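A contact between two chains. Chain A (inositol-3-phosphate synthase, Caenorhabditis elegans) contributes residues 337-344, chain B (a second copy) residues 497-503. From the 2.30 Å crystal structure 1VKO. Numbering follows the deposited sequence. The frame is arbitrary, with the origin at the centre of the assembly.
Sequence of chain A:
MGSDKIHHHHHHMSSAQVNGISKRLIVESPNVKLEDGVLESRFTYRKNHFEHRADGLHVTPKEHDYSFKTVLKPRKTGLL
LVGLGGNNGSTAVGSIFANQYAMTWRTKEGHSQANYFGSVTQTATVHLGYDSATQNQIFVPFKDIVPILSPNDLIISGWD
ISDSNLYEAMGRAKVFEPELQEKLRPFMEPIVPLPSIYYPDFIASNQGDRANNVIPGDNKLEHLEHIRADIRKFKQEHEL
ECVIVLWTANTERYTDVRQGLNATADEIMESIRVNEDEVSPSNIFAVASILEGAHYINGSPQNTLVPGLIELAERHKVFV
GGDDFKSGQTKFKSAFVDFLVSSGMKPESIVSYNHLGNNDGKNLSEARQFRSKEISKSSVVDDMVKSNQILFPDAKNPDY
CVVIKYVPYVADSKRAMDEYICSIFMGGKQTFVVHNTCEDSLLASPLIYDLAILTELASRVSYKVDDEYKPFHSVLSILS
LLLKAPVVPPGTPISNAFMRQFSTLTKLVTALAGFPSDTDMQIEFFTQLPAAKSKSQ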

ATOM      1  N   VAL A 337      14.606  -6.476  -8.689  1.00 31.92           N
ATOM      2  CA  VAL A 337      14.708  -6.457 -10.145  1.00 35.92           C
ATOM      3  C   VAL A 337      15.533  -7.655 -10.679  1.00 37.20           C
ATOM      4  O   VAL A 337      15.224  -8.181 -11.761  1.00 35.81           O
ATOM      5  CB  VAL A 337      15.207  -5.078 -10.716  1.00 36.75           C
ATOM      6  CG1 VAL A 337      14.170  -3.986 -10.487  1.00 31.34           C
ATOM      7  CG2 VAL A 337      16.542  -4.665 -10.119  1.00 45.02           C
ATOM      8  N   ASP A 338      16.544  -8.081  -9.909  1.00 34.87           N
ATOM      9  CA  ASP A 338      17.330  -9.309 -10.189  1.00 36.41           C
ATOM     10  C   ASP A 338      16.446 -10.576 -10.131  1.00 36.57           C
ATOM     11  O   ASP A 338      16.345 -11.355 -11.115  1.00 34.27           O
ATOM     12  CB  ASP A 338      18.467  -9.435  -9.154  1.00 37.32           C
ATOM     13  CG  ASP A 338      19.562 -10.449  -9.553  1.00 42.73           C
ATOM     14  OD1 ASP A 338      20.171 -10.335 -10.646  1.00 49.87           O
ATOM     15  OD2 ASP A 338      19.919 -11.365  -8.795  1.00 35.48           O
ATOM     16  N   PHE A 339      15.838 -10.787  -8.962  1.00 35.25           N
ATOM     17  CA  PHE A 339      14.831 -11.830  -8.776  1.00 36.54           C
ATOM     18  C   PHE A 339      13.794 -11.845  -9.931  1.00 35.45           C
ATOM     19  O   PHE A 339      13.499 -12.913 -10.451  1.00 39.60           O
ATOM     20  CB  PHE A 339      14.131 -11.727  -7.390  1.00 33.88           C
ATOM     21  CG  PHE A 339      12.707 -12.252  -7.396  1.00 42.89           C
ATOM     22  CD1 PHE A 339      12.448 -13.632  -7.442  1.00 50.11           C
ATOM     23  CD2 PHE A 339      11.619 -11.374  -7.405  1.00 46.58           C
ATOM     24  CE1 PHE A 339      11.124 -14.129  -7.478  1.00 49.89           C
ATOM     25  CE2 PHE A 339      10.291 -11.865  -7.434  1.00 49.65           C
ATOM     26  CZ  PHE A 339      10.048 -13.242  -7.479  1.00 40.29           C
ATOM     27  N   LEU A 340      13.253 -10.686 -10.322  1.00 32.90           N
ATOM     28  CA  LEU A 340      12.230 -10.623 -11.397  1.00 33.13           C
ATOM     29  C   LEU A 340      12.763 -10.929 -12.820  1.00 36.54           C
ATOM     30  O   LEU A 340      12.047 -11.538 -13.628  1.00 37.06           O
ATOM     31  CB  LEU A 340      11.553  -9.264 -11.439  1.00 31.59           C
ATOM     32  CG  LEU A 340      10.754  -8.637 -10.298  1.00 27.26           C
ATOM     33  CD1 LEU A 340      10.436  -7.172 -10.675  1.00 20.23           C
ATOM     34  CD2 LEU A 340       9.477  -9.390  -9.957  1.00 15.01           C
ATOM     35  N   VAL A 341      13.990 -10.510 -13.150  1.00 36.14           N
ATOM     36  CA  VAL A 341      14.513 -10.820 -14.483  1.00 41.48           C
ATOM     37  C   VAL A 341      14.970 -12.297 -14.562  1.00 40.84           C
ATOM     38  O   VAL A 341      14.746 -12.970 -15.579  1.00 39.86           O
ATOM     39  CB  VAL A 341      15.584  -9.786 -14.973  1.00 43.54           C
ATOM     40  CG1 VAL A 341      16.192 -10.204 -16.338  1.00 44.32           C
ATOM     41  CG2 VAL A 341      14.953  -8.390 -15.100  1.00 45.26           C
ATOM     42  N   SER A 342      15.544 -12.794 -13.461  1.00 39.68           N
ATOM     43  CA  SER A 342      15.880 -14.209 -13.315  1.00 41.26           C
ATOM     44  C   SER A 342      14.642 -15.121 -13.450  1.00 42.33           C
ATOM     45  O   SER A 342      14.727 -16.193 -14.055  1.00 45.16           O
ATOM     46  CB  SER A 342      16.589 -14.472 -11.980  1.00 40.36           C
ATOM     47  OG  SER A 342      17.879 -13.897 -11.962  1.00 41.04           O
ATOM     48  N   SER A 343      13.505 -14.686 -12.906  1.00 39.40           N
ATOM     49  CA  SER A 343      12.238 -15.411 -13.028  1.00 37.83           C
ATOM     50  C   SER A 343      11.567 -15.327 -14.415  1.00 36.88           C
ATOM     51  O   SER A 343      10.463 -15.850 -14.587  1.00 39.36           O
ATOM     52  CB  SER A 343      11.223 -14.931 -11.963  1.00 39.75           C
ATOM     53  OG  SER A 343      11.795 -14.659 -10.686  1.00 38.91           O
ATOM     54  N   GLY A 344      12.188 -14.657 -15.388  1.00 34.36           N
ATOM     55  CA  GLY A 344      11.600 -14.538 -16.734  1.00 32.74           C
ATOM     56  C   GLY A 344      10.511 -13.487 -16.969  1.00 35.16           C
ATOM     57  O   GLY A 344       9.592 -13.676 -17.831  1.00 33.18           O
TER
ATOM     58  N   ALA B 497      14.811 -20.897  -0.456  1.00 45.68           N
ATOM     59  CA  ALA B 497      15.098 -19.560  -0.955  1.00 45.59           C
ATOM     60  C   ALA B 497      15.316 -19.597  -2.457  1.00 47.28           C
ATOM     61  O   ALA B 497      16.287 -20.185  -2.948  1.00 47.85           O
ATOM     62  CB  ALA B 497      16.284 -18.962  -0.235  1.00 44.19           C
ATOM     63  N   PHE B 498      14.400 -18.949  -3.170  1.00 48.59           N
ATOM     64  CA  PHE B 498      14.290 -19.039  -4.625  1.00 50.70           C
ATOM     65  C   PHE B 498      15.587 -18.830  -5.390  1.00 53.34           C
ATOM     66  O   PHE B 498      15.958 -19.670  -6.201  1.00 55.35           O
ATOM     67  CB  PHE B 498      13.215 -18.077  -5.145  1.00 51.82           C
ATOM     68  CG  PHE B 498      13.168 -17.961  -6.658  1.00 49.74           C
ATOM     69  CD1 PHE B 498      12.397 -18.846  -7.418  1.00 51.28           C
ATOM     70  CD2 PHE B 498      13.878 -16.963  -7.316  1.00 37.68           C
ATOM     71  CE1 PHE B 498      12.340 -18.739  -8.817  1.00 53.17           C
ATOM     72  CE2 PHE B 498      13.819 -16.851  -8.716  1.00 47.40           C
ATOM     73  CZ  PHE B 498      13.051 -17.741  -9.465  1.00 48.65           C
ATOM     74  N   MET B 499      16.269 -17.713  -5.163  1.00 54.26           N
ATOM     75  CA  MET B 499      17.464 -17.441  -5.955  1.00 55.51           C
ATOM     76  C   MET B 499      18.532 -18.527  -5.729  1.00 55.37           C
ATOM     77  O   MET B 499      19.299 -18.875  -6.634  1.00 57.33           O
ATOM     78  CB  MET B 499      17.973 -16.002  -5.734  1.00 57.93           C
ATOM     79  CG  MET B 499      17.028 -14.890  -6.321  1.00 59.62           C
ATOM     80  SD  MET B 499      16.628 -14.994  -8.117  1.00 59.03           S
ATOM     81  CE  MET B 499      18.265 -15.033  -8.886  1.00 62.72           C
ATOM     82  N   ARG B 500      18.522 -19.124  -4.544  1.00 52.40           N
ATOM     83  CA  ARG B 500      19.420 -20.215  -4.243  1.00 49.18           C
ATOM     84  C   ARG B 500      19.040 -21.479  -5.056  1.00 45.58           C
ATOM     85  O   ARG B 500      19.915 -22.254  -5.497  1.00 42.54           O
ATOM     86  CB  ARG B 500      19.411 -20.468  -2.734  1.00 51.45           C
ATOM     87  CG  ARG B 500      19.585 -19.190  -1.874  1.00 54.79           C
ATOM     88  CD  ARG B 500      20.972 -19.003  -1.236  1.00 63.39           C
ATOM     89  NE  ARG B 500      20.922 -18.151  -0.039  1.00 66.81           N
ATOM     90  CZ  ARG B 500      21.634 -17.028   0.152  1.00 69.67           C
ATOM     91  NH1 ARG B 500      22.492 -16.586  -0.766  1.00 56.34           N
ATOM     92  NH2 ARG B 500      21.487 -16.339   1.283  1.00 71.11           N
ATOM     93  N   GLN B 501      17.736 -21.650  -5.273  1.00 40.17           N
ATOM     94  CA  GLN B 501      17.191 -22.786  -6.015  1.00 34.77           C
ATOM     95  C   GLN B 501      17.468 -22.662  -7.504  1.00 32.29           C
ATOM     96  O   GLN B 501      17.502 -23.652  -8.243  1.00 32.33           O
ATOM     97  CB  GLN B 501      15.673 -22.888  -5.794  1.00 32.45           C
ATOM     98  CG  GLN B 501      15.216 -23.288  -4.388  1.00 25.57           C
ATOM     99  CD  GLN B 501      13.752 -22.948  -4.172  1.00 23.38           C
ATOM    100  OE1 GLN B 501      13.250 -22.016  -4.789  1.00 20.91           O
ATOM    101  NE2 GLN B 501      13.057 -23.721  -3.332  1.00 16.58           N
ATOM    102  N   PHE B 502      17.612 -21.424  -7.941  1.00 30.92           N
ATOM    103  CA  PHE B 502      17.883 -21.084  -9.322  1.00 30.43           C
ATOM    104  C   PHE B 502      19.359 -21.340  -9.636  1.00 30.50           C
ATOM    105  O   PHE B 502      19.690 -21.867 -10.703  1.00 29.72           O
ATOM    106  CB  PHE B 502      17.475 -19.626  -9.547  1.00 32.23           C
ATOM    107  CG  PHE B 502      17.859 -19.060 -10.886  1.00 32.98           C
ATOM    108  CD1 PHE B 502      17.092 -19.316 -12.019  1.00 38.76           C
ATOM    109  CD2 PHE B 502      18.957 -18.197 -10.999  1.00 35.18           C
ATOM    110  CE1 PHE B 502      17.438 -18.767 -13.266  1.00 30.73           C
ATOM    111  CE2 PHE B 502      19.307 -17.638 -12.240  1.00 31.93           C
ATOM    112  CZ  PHE B 502      18.534 -17.928 -13.369  1.00 36.76           C
ATOM    113  N   SER B 503      20.250 -20.997  -8.707  1.00 28.69           N
ATOM    114  CA  SER B 503      21.658 -21.264  -8.946  1.00 31.17           C
ATOM    115  C   SER B 503      21.988 -22.735  -8.919  1.00 30.53           C
ATOM    116  O   SER B 503      22.896 -23.168  -9.631  1.00 35.18           O
ATOM    117  CB  SER B 503      22.606 -20.404  -8.099  1.00 33.61           C
ATOM    118  OG  SER B 503      22.228 -20.334  -6.740  1.00 47.44           O
TER

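The contact is a small helix-to-helix packing, built from aromatic rings, a methionine and two serines, in which no hydrogen bond passes between the two stretches. The C-terminal end of one helix, A:Val337 to A:Ser342, lies against the first turns of another, B:Phe498 to B:Ser503. Their axes approach to 11.0 Å and run in broadly the same direction, inclined at 45°. The backbones therefore stay well apart, with the nearest CA atoms, those of A:Phe339 and B:Met499, separated by 6.8 Å, and side chains fill the space between. Together the two stretches bury 281 Å² against each other.

B:Met499 points toward chain A; all three of its chi angles are m, and the thioether lies against the chain A helix. Its SD lies 3.7 Å from CA of A:Phe339, near the plane of that residue's ring. The terminal methyl, CE, reaches 3.3 Å from OG of A:Ser342 and 4.0 Å from OD2 of A:Asp338, so one methyl group touches side chains from successive turns of the helix. These approaches to oxygen are van der Waals contacts, since the methyl is no conventional hydrogen-bond donor.

Beside the methionine, A:Phe339 and B:Phe498 form an offset edge-to-face pair. The ring planes meet at 85°, the centroids are 5.4 Å apart, and CD1 of A:Phe339 comes to 3.6 Å from CD2 of B:Phe498. The edge of A:Phe339 is directed toward the face of B:Phe498, an arrangement that brings weakly positive ring hydrogens to the electron-rich face of the partner.

Both serine hydroxyls that meet this largely apolar surface donate to carbonyl oxygens of their own helix. A:Ser342 OG donates to the carbonyl O of A:Asp338 at 3.1 Å and is also hydrogen-bonded elsewhere in the structure; A:Ser343 OG donates to O of A:Phe339 over a very short 2.5 Å. The CB of A:Ser342 sits over one face of the B:Phe502 ring, whose CE1 lies 3.8 Å from the serine's carbonyl O. A:Ser343 OG approaches CZ of B:Phe498 at 3.5 Å.

The chain A helix closes just beyond these residues in a Schellman motif. A:Gly344 takes a positive phi of 80°, and its N bonds to O of A:Val341 at 3.1 Å. A side chain at this position would jam against the preceding carbonyl O, so the turn itself calls for glycine. On the chain B side, B:Ala497 is the N-cap residue, and B:Phe498 and B:Met499, which both contact A:Phe339, are the first two residues of the helix.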